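Local atomic coordinates of inclusion membrane protein A (PDB entry 6E7E), a protein that probably promotes the homotypic fusion of chlamydial inclusions as a SNARE-like membrane protein, seen here through its soluble, largely helical domain. Residues L33-E38 with E113-A118; N63-E68 with T151-I156. The protein carries 2 engineered substitutions. All coordinates share one frame; numbering follows the deposited sequence.

Overall arrangement
The soluble domain of IncA is an elongated, all-helical bundle, and two contacts at separate levels of it show how different such helix pairings can be. Contact 1 lies about 24 Å from the centre of the chain, where helix 4-38 ends beside the short helix 110-119; contact 2 lies about 13 Å from it, on the opposite side, where the start of helix 65-73 meets the long helix 125-165. Their centres are 36 Å apart and their nearest atoms about 17 Å, without touching. The paired segments alternate along the sequence, so the stretches of chain that the two contacts span overlap. One relies on a salt bridge, the other on a glycine.

Contact 1. Residues L33-E38 with E113-A118; sequences LHLSKE and EVRRLA
Leu35 and Arg115 mark the nearest backbone approach of helices 33-38 and 113-118, their CA atoms 8.3 Å apart, while the axes of these segments pass 11.8 Å from each other at 25°, nearly parallel. So wide a spacing is bridged by long side chains, above all Arg115. Its chain runs extended from CG to NE (chi3 -180°), carrying the guanidinium across to Glu38, whose side chain it meets at about a right angle. The grip is side-on and two-pronged. Arg115 NE points almost straight at Glu38 OE1, 2.9 Å away, within the guanidinium plane and on the syn lone pair of that oxygen; Arg115 NH2 reaches Glu38 OE2 at 3.0 Å in a more bent bond, tilted out of both planes, which are turned 34° apart. Leu35 lays CD1 over one guanidinium face, 3.8 Å from Arg115 NE and equally close to Arg115 CG, and the same methyl meets Val114 CG1 at 4.3 Å. His34 CB lies at the guanidinium edge, near NH2. Helix 44-57 adds Ser50 against Leu35 and Leu46 against Val114, joining the apolar side of the contact to the bundle. Glu112 takes the remaining nitrogen, NH1, in a second salt bridge. With carboxylates from both helices around it and a methyl over one face, the guanidinium is restrained in rotation, and its positive charge is probably well balanced at this partly buried end of the bundle.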
loop_
_atom_site.group_PDB
_atom_site.type_symbol
_atom_site.label_atom_id
_atom_site.label_comp_id
_atom_site.label_asym_id
_atom_site.label_seq_id
_atom_site.Cartn_x
_atom_site.Cartn_y
_atom_site.Cartn_z
ATOM N N LEU A 33 -0.687 -16.978 -0.432
ATOM C CA LEU A 33 -0.766 -17.954 0.672
ATOM C C LEU A 33 -1.148 -19.320 0.105
ATOM O O LEU A 33 -0.524 -20.331 0.410
ATOM C CB LEU A 33 -1.791 -17.510 1.705
ATOM C CG LEU A 33 -1.958 -18.465 2.877
ATOM C CD1 LEU A 33 -0.655 -18.622 3.645
ATOM C CD2 LEU A 33 -3.037 -17.920 3.792
ATOM N N HIS A 34 -2.182 -19.357 -0.719
ATOM C CA HIS A 34 -2.568 -20.614 -1.397
ATOM C C HIS A 34 -1.369 -21.198 -2.144
ATOM O O HIS A 34 -1.070 -22.370 -1.995
ATOM C CB HIS A 34 -3.725 -20.373 -2.359
ATOM C CG HIS A 34 -5.084 -20.415 -1.750
ATOM N ND1 HIS A 34 -5.804 -19.383 -1.163
ATOM C CD2 HIS A 34 -5.899 -21.486 -1.711
ATOM C CE1 HIS A 34 -6.998 -19.867 -0.823
ATOM N NE2 HIS A 34 -7.054 -21.140 -1.123
ATOM N N LEU A 35 -0.726 -20.395 -2.974
ATOM C CA LEU A 35 0.373 -20.875 -3.831
ATOM C C LEU A 35 1.495 -21.428 -2.958
ATOM O O LEU A 35 2.100 -22.446 -3.297
ATOM C CB LEU A 35 0.851 -19.749 -4.747
ATOM C CG LEU A 35 1.632 -20.189 -5.976
ATOM C CD1 LEU A 35 0.708 -20.843 -6.984
ATOM C CD2 LEU A 35 2.319 -18.973 -6.599
ATOM N N SER A 36 1.793 -20.745 -1.870
ATOM C CA SER A 36 2.868 -21.153 -0.964
ATOM C C SER A 36 2.610 -22.578 -0.456
ATOM O O SER A 36 3.525 -23.394 -0.427
ATOM C CB SER A 36 3.058 -20.157 0.142
ATOM O OG SER A 36 4.097 -20.573 0.965
ATOM N N LYS A 37 1.381 -22.862 -0.072
ATOM C CA LYS A 37 1.046 -24.185 0.487
ATOM C C LYS A 37 0.965 -25.219 -0.627
ATOM O O LYS A 37 1.429 -26.338 -0.439
ATOM C CB LYS A 37 -0.278 -24.110 1.229
ATOM C CG LYS A 37 -0.259 -23.161 2.404
ATOM C CD LYS A 37 0.882 -23.385 3.358
ATOM C CE LYS A 37 0.818 -22.505 4.580
ATOM N NZ LYS A 37 2.106 -22.464 5.297
ATOM N N GLU A 38 0.409 -24.857 -1.763
ATOM C CA GLU A 38 0.271 -25.784 -2.903
ATOM C C GLU A 38 1.645 -26.296 -3.330
ATOM O O GLU A 38 1.736 -27.442 -3.739
ATOM C CB GLU A 38 -0.380 -25.063 -4.076
ATOM C CG GLU A 38 -1.858 -24.811 -3.942
ATOM C CD GLU A 38 -2.345 -23.839 -4.998
ATOM O OE1 GLU A 38 -1.741 -23.864 -6.120
ATOM O OE2 GLU A 38 -3.325 -23.090 -4.716
ATOM N N GLU A 113 -0.289 -18.236 -13.724
ATOM C CA GLU A 113 0.707 -18.625 -14.732
ATOM C C GLU A 113 1.633 -19.698 -14.155
ATOM O O GLU A 113 1.943 -20.664 -14.855
ATOM C CB GLU A 113 1.455 -17.432 -15.291
ATOM C CG GLU A 113 2.489 -17.812 -16.334
ATOM C CD GLU A 113 2.007 -18.479 -17.613
ATOM O OE1 GLU A 113 0.776 -18.600 -17.816
ATOM O OE2 GLU A 113 2.875 -18.846 -18.430
ATOM N N VAL A 114 2.081 -19.572 -12.916
ATOM C CA VAL A 114 2.899 -20.619 -12.277
ATOM C C VAL A 114 2.118 -21.921 -12.241
ATOM O O VAL A 114 2.684 -22.977 -12.542
ATOM C CB VAL A 114 3.280 -20.188 -10.861
ATOM C CG1 VAL A 114 3.711 -21.351 -10.005
ATOM C CG2 VAL A 114 4.343 -19.116 -10.903
ATOM N N ARG A 115 0.853 -21.864 -11.845
ATOM C CA ARG A 115 0.048 -23.117 -11.791
ATOM C C ARG A 115 -0.050 -23.752 -13.188
ATOM O O ARG A 115 0.103 -24.976 -13.293
ATOM C CB ARG A 115 -1.334 -22.878 -11.190
ATOM C CG ARG A 115 -1.284 -22.482 -9.719
ATOM C CD ARG A 115 -2.716 -22.234 -9.314
ATOM N NE ARG A 115 -2.795 -21.849 -7.927
ATOM C CZ ARG A 115 -3.297 -20.724 -7.470
ATOM N NH1 ARG A 115 -3.783 -19.811 -8.293
ATOM N NH2 ARG A 115 -3.239 -20.480 -6.173
ATOM N N ARG A 116 -0.228 -22.937 -14.199
ATOM C CA ARG A 116 -0.347 -23.395 -15.596
ATOM C C ARG A 116 0.962 -24.061 -16.014
ATOM O O ARG A 116 0.928 -25.171 -16.575
ATOM C CB ARG A 116 -0.696 -22.230 -16.527
ATOM C CG ARG A 116 -1.068 -22.641 -17.946
ATOM C CD ARG A 116 -1.168 -21.494 -18.926
ATOM N NE ARG A 116 0.144 -20.977 -19.225
ATOM C CZ ARG A 116 1.038 -21.577 -20.000
ATOM N NH1 ARG A 116 0.722 -22.676 -20.671
ATOM N NH2 ARG A 116 2.231 -21.034 -20.159
ATOM N N LEU A 117 2.087 -23.408 -15.767
ATOM C CA LEU A 117 3.398 -23.977 -16.112
ATOM C C LEU A 117 3.616 -25.307 -15.385
ATOM O O LEU A 117 4.049 -26.282 -16.008
ATOM C CB LEU A 117 4.484 -22.988 -15.751
ATOM C CG LEU A 117 4.511 -21.715 -16.584
ATOM C CD1 LEU A 117 5.451 -20.708 -15.954
ATOM C CD2 LEU A 117 4.907 -21.989 -18.027
ATOM N N ALA A 118 3.348 -25.354 -14.091
ATOM C CA ALA A 118 3.595 -26.567 -13.293
ATOM C C ALA A 118 2.723 -27.705 -13.813
ATOM O O ALA A 118 3.206 -28.849 -13.939
ATOM C CB ALA A 118 3.321 -26.306 -11.842
#

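Contact 2. Residues N63-E68 with T151-I156; sequences NYKGFE and TLTSQI
Gly66 and Thr153 bring two helices of the bundle to close quarters, their CA atoms only 4.2 Å apart: a glycine-mediated helix contact in which one backbone packs directly against side chains of the other. Gly66 sits in the first turn of helix 65-73, two residues after Tyr64, which holds the N-cap position, and its CA lies against helix 125-165. Thr153 OG1 stands 3.1 Å from Gly66 CA, placed anti to its own carbonyl carbon and beside its backbone N (chi1 -72°). It is also close to Gly66 N, but at a poor angle for a hydrogen bond; that N-H is taken by Ser149 OG, one turn earlier on the long helix, while Thr153 OG1 makes a weak bond back to Ser149 O. Leu152 CB packs against Gly66, 4.0 Å from its CA, and Leu152 CD1 goes on to Phe67, the two side chains crossing at about a right angle. Leu11 of helix 4-38 and Leu93 of helix 87-107 also touch Phe67, so this aromatic ring ties the pairing into the interior of the bundle. Ile156 brings CD1 to 3.5 Å from Gly66 O. Leu152 CD1 makes a CH-pi contact over the Phe67 face, 3.9 Å from the ring centroid and nearest to Phe67 CD1 and CE1.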
loop_
_atom_site.group_PDB
_atom_site.type_symbol
_atom_site.label_atom_id
_atom_site.label_comp_id
_atom_site.label_asym_id
_atom_site.label_seq_id
_atom_site.Cartn_x
_atom_site.Cartn_y
_atom_site.Cartn_z
ATOM N N ASN A 63 -0.472 0.975 6.505
ATOM C CA ASN A 63 0.662 1.684 5.857
ATOM C C ASN A 63 0.206 2.977 5.164
ATOM O O ASN A 63 1.089 3.758 4.743
ATOM C CB ASN A 63 1.383 0.761 4.871
ATOM C CG ASN A 63 2.194 -0.316 5.568
ATOM O OD1 ASN A 63 2.181 -1.490 5.181
ATOM N ND2 ASN A 63 2.845 0.068 6.653
ATOM N N TYR A 64 -1.092 3.274 5.105
ATOM C CA TYR A 64 -1.528 4.599 4.578
ATOM C C TYR A 64 -2.499 5.291 5.536
ATOM O O TYR A 64 -3.122 6.293 5.178
ATOM C CB TYR A 64 -2.103 4.533 3.159
ATOM C CG TYR A 64 -3.314 3.645 2.998
ATOM C CD1 TYR A 64 -4.585 4.125 3.219
ATOM C CD2 TYR A 64 -3.198 2.322 2.617
ATOM C CE1 TYR A 64 -5.704 3.328 3.100
ATOM C CE2 TYR A 64 -4.305 1.506 2.476
ATOM C CZ TYR A 64 -5.558 2.002 2.758
ATOM O OH TYR A 64 -6.637 1.180 2.615
ATOM N N LYS A 65 -2.581 4.820 6.773
ATOM C CA LYS A 65 -3.555 5.375 7.745
ATOM C C LYS A 65 -3.392 6.889 7.903
ATOM O O LYS A 65 -4.407 7.562 8.121
ATOM C CB LYS A 65 -3.363 4.657 9.074
ATOM C CG LYS A 65 -4.266 5.137 10.192
ATOM C CD LYS A 65 -4.001 4.469 11.525
ATOM C CE LYS A 65 -2.630 3.833 11.634
ATOM N NZ LYS A 65 -2.162 3.762 13.038
ATOM N N GLY A 66 -2.179 7.425 7.858
ATOM C CA GLY A 66 -2.035 8.872 8.063
ATOM C C GLY A 66 -2.727 9.663 6.978
ATOM O O GLY A 66 -3.272 10.736 7.251
ATOM N N PHE A 67 -2.706 9.174 5.747
ATOM C CA PHE A 67 -3.376 9.861 4.618
ATOM C C PHE A 67 -4.879 9.775 4.813
ATOM O O PHE A 67 -5.582 10.743 4.518
ATOM C CB PHE A 67 -2.904 9.299 3.293
ATOM C CG PHE A 67 -1.479 9.622 2.976
ATOM C CD1 PHE A 67 -1.126 10.923 2.689
ATOM C CD2 PHE A 67 -0.490 8.661 3.072
ATOM C CE1 PHE A 67 0.190 11.249 2.416
ATOM C CE2 PHE A 67 0.827 8.986 2.801
ATOM C CZ PHE A 67 1.155 10.275 2.454
ATOM N N GLU A 68 -5.364 8.586 5.153
ATOM C CA GLU A 68 -6.808 8.413 5.380
ATOM C C GLU A 68 -7.235 9.318 6.533
ATOM O O GLU A 68 -8.285 10.000 6.470
ATOM C CB GLU A 68 -7.096 6.930 5.622
ATOM C CG GLU A 68 -8.568 6.640 5.691
ATOM C CD GLU A 68 -8.936 5.174 5.702
ATOM O OE1 GLU A 68 -8.050 4.337 5.476
ATOM O OE2 GLU A 68 -10.113 4.899 5.937
ATOM N N THR A 151 4.478 9.403 9.636
ATOM C CA THR A 151 4.778 10.794 9.984
ATOM C C THR A 151 3.457 11.563 10.143
ATOM O O THR A 151 3.245 12.257 11.145
ATOM C CB THR A 151 5.701 11.416 8.940
ATOM O OG1 THR A 151 6.963 10.766 9.005
ATOM C CG2 THR A 151 5.885 12.891 9.170
ATOM N N LEU A 152 2.589 11.453 9.143
ATOM C CA LEU A 152 1.300 12.157 9.196
ATOM C C LEU A 152 0.464 11.689 10.367
ATOM O O LEU A 152 -0.133 12.570 11.044
ATOM C CB LEU A 152 0.539 11.899 7.918
ATOM C CG LEU A 152 0.581 12.973 6.870
ATOM C CD1 LEU A 152 -0.240 12.482 5.704
ATOM C CD2 LEU A 152 0.067 14.313 7.393
ATOM N N THR A 153 0.422 10.410 10.673
ATOM C CA THR A 153 -0.372 9.929 11.809
ATOM C C THR A 153 0.134 10.640 13.051
ATOM O O THR A 153 -0.696 11.051 13.859
ATOM C CB THR A 153 -0.259 8.406 11.913
ATOM O OG1 THR A 153 -0.995 7.831 10.841
ATOM C CG2 THR A 153 -0.746 7.893 13.254
ATOM N N SER A 154 1.446 10.730 13.226
ATOM C CA SER A 154 2.000 11.322 14.455
ATOM C C SER A 154 1.576 12.784 14.545
ATOM O O SER A 154 1.202 13.290 15.629
ATOM C CB SER A 154 3.506 11.223 14.489
ATOM O OG SER A 154 3.950 9.866 14.574
ATOM N N GLN A 155 1.693 13.506 13.452
ATOM C CA GLN A 155 1.384 14.946 13.424
ATOM C C GLN A 155 -0.101 15.206 13.682
ATOM O O GLN A 155 -0.458 16.136 14.430
ATOM C CB GLN A 155 1.826 15.540 12.100
ATOM C CG GLN A 155 3.321 15.511 11.895
ATOM C CD GLN A 155 3.704 15.719 10.457
ATOM O OE1 GLN A 155 2.984 15.303 9.533
ATOM N NE2 GLN A 155 4.905 16.264 10.280
ATOM N N ILE A 156 -0.951 14.463 13.000
ATOM C CA ILE A 156 -2.407 14.619 13.187
ATOM C C ILE A 156 -2.768 14.276 14.625
ATOM O O ILE A 156 -3.594 14.988 15.208
ATOM C CB ILE A 156 -3.180 13.717 12.207
ATOM C CG1 ILE A 156 -2.929 14.135 10.769
ATOM C CG2 ILE A 156 -4.655 13.706 12.547
ATOM C CD1 ILE A 156 -3.379 13.117 9.787
#